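Local structure of bottromycin amidohydrolase (Streptomyces purpureus, 6I5S) at residues 38-43 against 82-87; 401-406 against 420-425; 34-39 against 425-430. The protein probably uses a zinc centre to hydrolyse an amide next to a thiazoline ring in a bottromycin precursor, acting as gatekeeper of the biosynthesis. All blocks are in the same frame, centred on the assembly; numbering follows the deposited sequence.

Contact 1: 38-43 against 82-87; sequences HVFKAV and YDWYVT
The contact lies in the small β domain that amidohydrolases build from both ends of the chain, where Ala42 turns a sharp corner and Val43 then joins Trp84 in a parallel bridge, their CA atoms 4.8 Å apart. The corner residue has positive phi and psi, and its carbonyl reaches back to the start of the other strand. Ala42 O takes the backbone N-H of Asp83 at 2.9 Å, in the carbonyl plane, and a second, weak bond from Trp84 N at 3.4 Å; a CA-H...O contact from Tyr82 adds to the load on the same oxygen. The carboxylate carbon CG of Asp83 packs 3.8 Å from Ala42 CB. Trp84 turns the CD1 edge of its indole to the carbonyl of Lys41, CD1 3.6 Å from Lys41 O. Its NE1 donates in the ring plane to a water at 3.2 Å, which also receives a weak bond from Lys41 N. The two methyls of Val43 divide the apolar work. CG1, anti to the backbone N (chi1 166°), meets Val86 CG2 at 3.5 Å, while CG2 lies 4.1 Å from Trp84 CD1. Val43 thus touches Trp84 and Val86, two residues apart on the neighbouring strand. Before the corner, strand 38-41 pairs with 57-62 in a separate antiparallel sheet, and Asp58 accepts Ala42 N; after it, the mixed sheet runs on through 84-95 to strand 402-405, with Phe404 edge-to-face to Trp84 and Arg406 in a cation-pi contact with the indole.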
loop_
_atom_site.group_PDB
_atom_site.type_symbol
_atom_site.label_atom_id
_atom_site.label_comp_id
_atom_site.label_asym_id
_atom_site.label_seq_id
_atom_site.Cartn_x
_atom_site.Cartn_y
_atom_site.Cartn_z
ATOM N N HIS A 38 10.539 -6.962 24.588
ATOM C CA HIS A 38 11.065 -5.623 24.839
ATOM C C HIS A 38 10.261 -4.952 25.928
ATOM O O HIS A 38 9.103 -5.281 26.154
ATOM C CB HIS A 38 10.969 -4.721 23.603
ATOM C CG HIS A 38 11.604 -5.293 22.377
ATOM N ND1 HIS A 38 12.953 -5.161 22.112
ATOM C CD2 HIS A 38 11.093 -6.049 21.381
ATOM C CE1 HIS A 38 13.232 -5.782 20.977
ATOM N NE2 HIS A 38 12.122 -6.327 20.515
ATOM N N VAL A 39 10.858 -3.932 26.519
ATOM C CA VAL A 39 10.136 -2.901 27.252
ATOM C C VAL A 39 10.578 -1.562 26.678
ATOM O O VAL A 39 11.777 -1.266 26.647
ATOM C CB VAL A 39 10.403 -2.961 28.757
ATOM C CG1 VAL A 39 9.648 -1.829 29.472
ATOM C CG2 VAL A 39 9.991 -4.288 29.295
ATOM N N PHE A 40 9.626 -0.770 26.190
ATOM C CA PHE A 40 9.892 0.595 25.723
ATOM C C PHE A 40 9.291 1.540 26.758
ATOM O O PHE A 40 8.085 1.488 27.018
ATOM C CB PHE A 40 9.272 0.858 24.339
ATOM C CG PHE A 40 9.767 -0.054 23.251
ATOM C CD1 PHE A 40 10.885 0.258 22.524
ATOM C CD2 PHE A 40 9.126 -1.243 22.979
ATOM C CE1 PHE A 40 11.351 -0.586 21.562
ATOM C CE2 PHE A 40 9.569 -2.069 22.011
ATOM C CZ PHE A 40 10.687 -1.753 21.302
ATOM N N LYS A 41 10.116 2.399 27.345
ATOM C CA LYS A 41 9.668 3.269 28.426
ATOM C C LYS A 41 9.050 4.540 27.872
ATOM O O LYS A 41 9.466 5.042 26.823
ATOM C CB LYS A 41 10.840 3.639 29.339
ATOM C CG LYS A 41 11.253 2.535 30.291
ATOM C CD LYS A 41 12.761 2.335 30.317
ATOM C CE LYS A 41 13.505 3.611 30.694
ATOM N NZ LYS A 41 14.971 3.389 30.883
ATOM N N ALA A 42 8.033 5.036 28.577
ATOM C CA ALA A 42 7.505 6.373 28.359
ATOM C C ALA A 42 7.017 6.566 26.923
ATOM O O ALA A 42 7.399 7.518 26.235
ATOM C CB ALA A 42 8.554 7.419 28.721
ATOM N N VAL A 43 6.128 5.674 26.478
ATOM C CA VAL A 43 5.645 5.684 25.106
ATOM C C VAL A 43 4.336 6.446 25.089
ATOM O O VAL A 43 3.466 6.200 25.937
ATOM C CB VAL A 43 5.439 4.248 24.577
ATOM C CG1 VAL A 43 4.639 4.230 23.295
ATOM C CG2 VAL A 43 6.780 3.553 24.343
ATOM N N TYR A 82 7.520 12.182 27.250
ATOM C CA TYR A 82 7.506 11.082 26.296
ATOM C C TYR A 82 8.926 10.836 25.800
ATOM O O TYR A 82 9.621 11.773 25.396
ATOM C CB TYR A 82 6.603 11.391 25.105
ATOM C CG TYR A 82 5.135 11.546 25.404
ATOM C CD1 TYR A 82 4.354 10.450 25.774
ATOM C CD2 TYR A 82 4.512 12.783 25.271
ATOM C CE1 TYR A 82 3.003 10.586 26.029
ATOM C CE2 TYR A 82 3.137 12.935 25.524
ATOM C CZ TYR A 82 2.389 11.834 25.901
ATOM O OH TYR A 82 1.022 11.977 26.157
ATOM N N ASP A 83 9.364 9.576 25.840
ATOM C CA ASP A 83 10.588 9.206 25.139
ATOM C C ASP A 83 10.300 8.823 23.698
ATOM O O ASP A 83 11.181 8.886 22.838
ATOM C CB ASP A 83 11.261 8.012 25.817
ATOM C CG ASP A 83 11.882 8.375 27.159
ATOM O OD1 ASP A 83 11.903 9.566 27.518
ATOM O OD2 ASP A 83 12.310 7.438 27.855
ATOM N N TRP A 84 9.091 8.366 23.446
ATOM C CA TRP A 84 8.720 7.875 22.137
ATOM C C TRP A 84 7.279 8.253 21.862
ATOM O O TRP A 84 6.448 8.297 22.780
ATOM C CB TRP A 84 8.798 6.363 22.041
ATOM C CG TRP A 84 10.092 5.687 22.230
ATOM C CD1 TRP A 84 10.478 4.980 23.320
ATOM C CD2 TRP A 84 11.144 5.554 21.271
ATOM N NE1 TRP A 84 11.713 4.431 23.111
ATOM C CE2 TRP A 84 12.141 4.767 21.858
ATOM C CE3 TRP A 84 11.347 6.039 19.983
ATOM C CZ2 TRP A 84 13.325 4.463 21.207
ATOM C CZ3 TRP A 84 12.524 5.717 19.342
ATOM C CH2 TRP A 84 13.482 4.935 19.942
ATOM N N TYR A 85 6.984 8.469 20.578
ATOM C CA TYR A 85 5.621 8.523 20.069
ATOM C C TYR A 85 5.439 7.355 19.109
ATOM O O TYR A 85 6.320 7.106 18.277
ATOM C CB TYR A 85 5.387 9.842 19.337
ATOM C CG TYR A 85 5.530 11.056 20.179
ATOM C CD1 TYR A 85 4.440 11.615 20.835
ATOM C CD2 TYR A 85 6.767 11.656 20.349
ATOM C CE1 TYR A 85 4.599 12.781 21.646
ATOM C CE2 TYR A 85 6.908 12.805 21.146
ATOM C CZ TYR A 85 5.804 13.347 21.771
ATOM O OH TYR A 85 5.936 14.482 22.573
ATOM N N VAL A 86 4.326 6.626 19.239
ATOM C CA VAL A 86 4.156 5.365 18.542
ATOM C C VAL A 86 2.838 5.360 17.801
ATOM O O VAL A 86 1.799 5.732 18.355
ATOM C CB VAL A 86 4.231 4.188 19.527
ATOM C CG1 VAL A 86 3.725 2.939 18.923
ATOM C CG2 VAL A 86 5.694 4.016 19.956
ATOM N N THR A 87 2.878 4.888 16.562
ATOM C CA THR A 87 1.692 4.550 15.800
ATOM C C THR A 87 1.647 3.057 15.490
ATOM O O THR A 87 2.681 2.383 15.492
ATOM C CB THR A 87 1.641 5.326 14.466
ATOM O OG1 THR A 87 2.678 4.867 13.587
ATOM C CG2 THR A 87 1.881 6.804 14.716
HETATM O O HOH W 1 12.929 2.907 25.595
#

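Contact 2: 401-406 against 420-425; sequences DLVFYR and DGVLVD
Leu402 to Tyr405 runs antiparallel to Gly421 to Val424, the short strand axes 4.7 Å apart and their directions 163° from each other. The ladder ends in a classic beta bulge, Asp420 and Gly421 both facing Phe404. Leu402 and Leu423 form a hydrogen-bonded pair, with Leu423 N to Leu402 O at 2.9 Å and the reciprocal bond in place. Phe404 N donates to Gly421 O, also at 2.9 Å, whereas Phe404 O is shared by the N-H groups of Asp420 and Gly421, both bonds weak. On the face holding Leu402, Phe404 and Leu423, the two leucines lie side by side and point the same way. Leu423 CG, anti to the backbone N (chi1 -168°), carries the CD2 methyl that meets Leu402 CD1 at 4.0 Å; Leu423 CB lies 3.9 Å from Phe404 CE2. Val403 and Val422, a non-hydrogen-bonded pair, occupy the opposite face. Beyond the strand, Asp401 OD1 accepts Asp425 N at 2.8 Å, and Arg399 pairs with the other carboxylate oxygen of Asp401. Strand 84-95 continues the sheet past 402-405. At the bulge, Asp420 points toward the neighbouring segment, and its OD2 takes Arg406 N, just past strand 402-405, on the anti side in a nearly straight bond of 2.8 Å (171° at the hydrogen).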
loop_
_atom_site.group_PDB
_atom_site.type_symbol
_atom_site.label_atom_id
_atom_site.label_comp_id
_atom_site.label_asym_id
_atom_site.label_seq_id
_atom_site.Cartn_x
_atom_site.Cartn_y
_atom_site.Cartn_z
ATOM N N ASP A 401 3.406 -4.749 15.737
ATOM C CA ASP A 401 3.748 -4.016 14.534
ATOM C C ASP A 401 3.482 -2.532 14.835
ATOM O O ASP A 401 2.328 -2.090 14.838
ATOM C CB ASP A 401 2.877 -4.454 13.358
ATOM C CG ASP A 401 3.073 -5.897 12.922
ATOM O OD1 ASP A 401 4.177 -6.489 13.045
ATOM O OD2 ASP A 401 2.065 -6.468 12.412
ATOM N N LEU A 402 4.532 -1.751 15.030
ATOM C CA LEU A 402 4.399 -0.383 15.519
ATOM C C LEU A 402 5.485 0.482 14.914
ATOM O O LEU A 402 6.556 -0.021 14.586
ATOM C CB LEU A 402 4.530 -0.351 17.038
ATOM C CG LEU A 402 3.502 -1.126 17.862
ATOM C CD1 LEU A 402 3.914 -1.156 19.346
ATOM C CD2 LEU A 402 2.131 -0.444 17.666
ATOM N N VAL A 403 5.234 1.791 14.819
ATOM C CA VAL A 403 6.218 2.735 14.302
ATOM C C VAL A 403 6.556 3.746 15.391
ATOM O O VAL A 403 5.663 4.271 16.058
ATOM C CB VAL A 403 5.704 3.457 13.054
ATOM C CG1 VAL A 403 6.826 4.185 12.364
ATOM C CG2 VAL A 403 5.047 2.442 12.086
ATOM N N PHE A 404 7.838 4.004 15.574
ATOM C CA PHE A 404 8.361 4.792 16.687
ATOM C C PHE A 404 8.999 6.087 16.184
ATOM O O PHE A 404 9.741 6.067 15.200
ATOM C CB PHE A 404 9.434 4.015 17.423
ATOM C CG PHE A 404 8.921 2.910 18.278
ATOM C CD1 PHE A 404 9.040 2.993 19.650
ATOM C CD2 PHE A 404 8.342 1.774 17.732
ATOM C CE1 PHE A 404 8.604 1.961 20.473
ATOM C CE2 PHE A 404 7.914 0.758 18.544
ATOM C CZ PHE A 404 8.028 0.851 19.919
ATOM N N TYR A 405 8.762 7.193 16.906
ATOM C CA TYR A 405 9.288 8.518 16.603
ATOM C C TYR A 405 9.753 9.189 17.886
ATOM O O TYR A 405 9.071 9.113 18.920
ATOM C CB TYR A 405 8.213 9.387 15.962
ATOM C CG TYR A 405 7.671 8.812 14.667
ATOM C CD1 TYR A 405 8.256 9.115 13.443
ATOM C CD2 TYR A 405 6.564 7.984 14.680
ATOM C CE1 TYR A 405 7.722 8.599 12.226
ATOM C CE2 TYR A 405 6.055 7.404 13.477
ATOM C CZ TYR A 405 6.653 7.738 12.278
ATOM O OH TYR A 405 6.172 7.233 11.094
ATOM N N ARG A 406 10.920 9.839 17.821
ATOM C CA ARG A 406 11.393 10.591 18.967
ATOM C C ARG A 406 10.625 11.893 19.125
ATOM O O ARG A 406 10.459 12.384 20.244
ATOM C CB ARG A 406 12.874 10.881 18.825
ATOM C CG ARG A 406 13.789 9.714 19.006
ATOM C CD ARG A 406 13.710 9.155 20.405
ATOM N NE ARG A 406 14.757 8.161 20.638
ATOM C CZ ARG A 406 14.876 7.447 21.756
ATOM N NH1 ARG A 406 13.991 7.581 22.749
ATOM N NH2 ARG A 406 15.897 6.602 21.888
ATOM N N ASP A 420 12.192 6.771 13.665
ATOM C CA ASP A 420 13.357 6.424 14.454
ATOM C C ASP A 420 13.382 4.962 14.895
ATOM O O ASP A 420 14.357 4.542 15.536
ATOM C CB ASP A 420 13.409 7.356 15.658
ATOM C CG ASP A 420 13.533 8.805 15.234
ATOM O OD1 ASP A 420 14.453 9.075 14.462
ATOM O OD2 ASP A 420 12.677 9.635 15.610
ATOM N N GLY A 421 12.329 4.214 14.626
ATOM C CA GLY A 421 12.309 2.780 14.836
ATOM C C GLY A 421 11.084 2.177 14.221
ATOM O O GLY A 421 10.021 2.824 14.145
ATOM N N VAL A 422 11.199 0.921 13.808
ATOM C CA VAL A 422 10.037 0.180 13.304
ATOM C C VAL A 422 10.069 -1.179 13.985
ATOM O O VAL A 422 11.065 -1.891 13.885
ATOM C CB VAL A 422 10.037 0.014 11.774
ATOM C CG1 VAL A 422 8.847 -0.855 11.314
ATOM C CG2 VAL A 422 9.976 1.338 11.079
ATOM N N LEU A 423 9.012 -1.493 14.714
ATOM C CA LEU A 423 8.821 -2.804 15.336
ATOM C C LEU A 423 7.998 -3.685 14.417
ATOM O O LEU A 423 6.853 -3.341 14.087
ATOM C CB LEU A 423 8.095 -2.635 16.659
ATOM C CG LEU A 423 8.013 -3.805 17.622
ATOM C CD1 LEU A 423 9.386 -4.236 18.105
ATOM C CD2 LEU A 423 7.172 -3.376 18.799
ATOM N N VAL A 424 8.558 -4.836 14.021
ATOM C CA VAL A 424 7.936 -5.710 13.033
ATOM C C VAL A 424 7.823 -7.070 13.673
ATOM O O VAL A 424 8.853 -7.743 13.848
ATOM C CB VAL A 424 8.747 -5.823 11.738
ATOM C CG1 VAL A 424 7.956 -6.619 10.699
ATOM C CG2 VAL A 424 9.198 -4.524 11.235
ATOM N N ASP A 425 6.602 -7.482 14.009
ATOM C CA ASP A 425 6.378 -8.788 14.693
ATOM C C ASP A 425 7.377 -8.922 15.840
ATOM O O ASP A 425 7.976 -9.988 16.058
ATOM C CB ASP A 425 6.496 -9.963 13.704
ATOM C CG ASP A 425 5.980 -11.274 14.257
ATOM O OD1 ASP A 425 5.221 -11.272 15.261
ATOM O OD2 ASP A 425 6.315 -12.345 13.668
#

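Contact 3: 34-39 against 425-430; sequences RPRTHV and DGVFLD
Arg36 reaches across Gly426 and Val427 with a chain extended from CG to NE. Its CB sits 4.0 Å from Gly426 O, close to a residue that has no side chain of its own. CG and CD pass beside Asp425 O, CG at 3.7 Å. NE and CZ then slide over Val427, whose CG2 lies above the centre of the guanidinium face, 3.5 Å from CZ. At the tip, NH1 donates to Asp425 O at 2.9 Å from above the carbonyl plane and forms a salt bridge with Asp425 OD2 at 3.5 Å, the guanidinium and carboxylate planes 63° apart. NH2 bonds Ala32 O, so both ends of the guanidinium have acceptors, while Arg133 pairs with the other oxygen of Asp425. His38 holds the same turn from another point: its NE2 donates to Gly426 O at 2.7 Å, close to the ring plane and nearly along the C=O axis. A water joins Pro35 O, at 2.7 Å, to Phe428 N, at 2.9 Å. Farther along, Arg34 NH1 makes a weak bond to Phe428 O and pairs more strongly with Asp433. With Asp425 and Gly426 both at positive phi, the segment fits a type I' turn, the characteristic link of a two-residue β-hairpin, here between strands 421-424 and 427-430 and met by the 34-37 loop, the 34-38 part running at about 87° to the 425-428 part.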
loop_
_atom_site.group_PDB
_atom_site.type_symbol
_atom_site.label_atom_id
_atom_site.label_comp_id
_atom_site.label_asym_id
_atom_site.label_seq_id
_atom_site.Cartn_x
_atom_site.Cartn_y
_atom_site.Cartn_z
ATOM N N ARG A 34 16.596 -11.660 15.941
ATOM C CA ARG A 34 16.731 -10.680 17.009
ATOM C C ARG A 34 15.700 -10.942 18.098
ATOM O O ARG A 34 14.730 -11.690 17.877
ATOM C CB ARG A 34 16.552 -9.287 16.455
ATOM C CG ARG A 34 17.736 -8.810 15.663
ATOM C CD ARG A 34 17.777 -7.371 15.767
ATOM N NE ARG A 34 18.976 -6.819 15.170
ATOM C CZ ARG A 34 19.052 -5.548 14.802
ATOM N NH1 ARG A 34 18.049 -4.735 15.043
ATOM N NH2 ARG A 34 20.136 -5.077 14.239
ATOM N N PRO A 35 15.873 -10.325 19.273
ATOM C CA PRO A 35 14.884 -10.484 20.349
ATOM C C PRO A 35 13.519 -9.965 19.920
ATOM O O PRO A 35 13.414 -8.953 19.206
ATOM C CB PRO A 35 15.474 -9.640 21.494
ATOM C CG PRO A 35 16.895 -9.533 21.194
ATOM C CD PRO A 35 17.035 -9.515 19.718
ATOM N N ARG A 36 12.458 -10.648 20.368
ATOM C CA ARG A 36 11.093 -10.176 20.096
ATOM C C ARG A 36 10.370 -9.820 21.383
ATOM O O ARG A 36 9.135 -9.739 21.408
ATOM C CB ARG A 36 10.297 -11.202 19.293
ATOM C CG ARG A 36 10.875 -11.370 17.884
ATOM C CD ARG A 36 10.244 -12.521 17.130
ATOM N NE ARG A 36 11.026 -12.813 15.925
ATOM C CZ ARG A 36 10.737 -12.445 14.681
ATOM N NH1 ARG A 36 9.672 -11.698 14.400
ATOM N NH2 ARG A 36 11.598 -12.770 13.714
ATOM N N THR A 37 11.145 -9.583 22.437
ATOM C CA THR A 37 10.628 -9.225 23.745
ATOM C C THR A 37 11.318 -7.955 24.175
ATOM O O THR A 37 12.543 -7.868 24.101
ATOM C CB THR A 37 10.863 -10.369 24.758
ATOM O OG1 THR A 37 9.995 -11.471 24.408
ATOM C CG2 THR A 37 10.574 -9.878 26.205
ATOM N N HIS A 38 10.539 -6.962 24.588
ATOM C CA HIS A 38 11.065 -5.623 24.839
ATOM C C HIS A 38 10.261 -4.952 25.928
ATOM O O HIS A 38 9.103 -5.281 26.154
ATOM C CB HIS A 38 10.969 -4.721 23.603
ATOM C CG HIS A 38 11.604 -5.293 22.377
ATOM N ND1 HIS A 38 12.953 -5.161 22.112
ATOM C CD2 HIS A 38 11.093 -6.049 21.381
ATOM C CE1 HIS A 38 13.232 -5.782 20.977
ATOM N NE2 HIS A 38 12.122 -6.327 20.515
ATOM N N VAL A 39 10.858 -3.932 26.519
ATOM C CA VAL A 39 10.136 -2.901 27.252
ATOM C C VAL A 39 10.578 -1.562 26.678
ATOM O O VAL A 39 11.777 -1.266 26.647
ATOM C CB VAL A 39 10.403 -2.961 28.757
ATOM C CG1 VAL A 39 9.648 -1.829 29.472
ATOM C CG2 VAL A 39 9.991 -4.288 29.295
ATOM N N ASP A 425 6.602 -7.482 14.009
ATOM C CA ASP A 425 6.378 -8.788 14.693
ATOM C C ASP A 425 7.377 -8.922 15.840
ATOM O O ASP A 425 7.976 -9.988 16.058
ATOM C CB ASP A 425 6.496 -9.963 13.704
ATOM C CG ASP A 425 5.980 -11.274 14.257
ATOM O OD1 ASP A 425 5.221 -11.272 15.261
ATOM O OD2 ASP A 425 6.315 -12.345 13.668
ATOM N N GLY A 426 7.574 -7.827 16.579
ATOM C CA GLY A 426 8.472 -7.832 17.757
ATOM C C GLY A 426 9.941 -7.543 17.537
ATOM O O GLY A 426 10.669 -7.316 18.527
ATOM N N VAL A 427 10.436 -7.571 16.306
ATOM C CA VAL A 427 11.836 -7.217 16.064
ATOM C C VAL A 427 11.922 -5.701 15.960
ATOM O O VAL A 427 11.225 -5.089 15.143
ATOM C CB VAL A 427 12.367 -7.871 14.781
ATOM C CG1 VAL A 427 13.727 -7.329 14.423
ATOM C CG2 VAL A 427 12.371 -9.387 14.901
ATOM N N PHE A 428 12.802 -5.105 16.734
ATOM C CA PHE A 428 12.940 -3.646 16.733
ATOM C C PHE A 428 14.076 -3.245 15.809
ATOM O O PHE A 428 15.247 -3.479 16.114
ATOM C CB PHE A 428 13.209 -3.096 18.130
ATOM C CG PHE A 428 13.200 -1.566 18.193
ATOM C CD1 PHE A 428 12.023 -0.864 17.973
ATOM C CD2 PHE A 428 14.358 -0.832 18.500
ATOM C CE1 PHE A 428 11.990 0.520 18.023
ATOM C CE2 PHE A 428 14.324 0.561 18.555
ATOM C CZ PHE A 428 13.146 1.241 18.340
ATOM N N LEU A 429 13.731 -2.588 14.719
ATOM C CA LEU A 429 14.695 -1.983 13.801
ATOM C C LEU A 429 14.899 -0.544 14.245
ATOM O O LEU A 429 13.989 0.282 14.070
ATOM C CB LEU A 429 14.192 -2.014 12.368
ATOM C CG LEU A 429 13.694 -3.400 11.835
ATOM C CD1 LEU A 429 13.055 -3.295 10.491
ATOM C CD2 LEU A 429 14.889 -4.374 11.835
ATOM N N ASP A 430 16.081 -0.225 14.780
ATOM C CA ASP A 430 16.342 1.141 15.190
ATOM C C ASP A 430 16.763 1.996 13.993
ATOM O O ASP A 430 16.820 1.546 12.856
ATOM C CB ASP A 430 17.367 1.209 16.344
ATOM C CG ASP A 430 18.763 0.798 15.963
ATOM O OD1 ASP A 430 19.140 0.829 14.791
ATOM O OD2 ASP A 430 19.540 0.415 16.881
HETATM O O HOH W 2 14.639 -6.684 18.309
#

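How the contacts relate
Contact 2 is the buried member, a regular antiparallel ladder nearest the chain's centre. Contact 1, partly buried, centres on one corner carbonyl plus valine packing; contact 3, also partly buried, on arginine and histidine donors meeting several turn carbonyls. The mixed sheet joins all three: strand 84-95 of contact 1 bonds to 402-405 of contact 2, and strand 421-424 turns back to pair antiparallel with 427-430 of contact 3. Strand 38-41 serves contacts 1 and 3 from the separate antiparallel sheet. Between the two sheets the rings of Phe40, Trp84, Phe404 and Phe428 meet in one shared aromatic cluster that ties the N-terminal strands to those near the C-terminus.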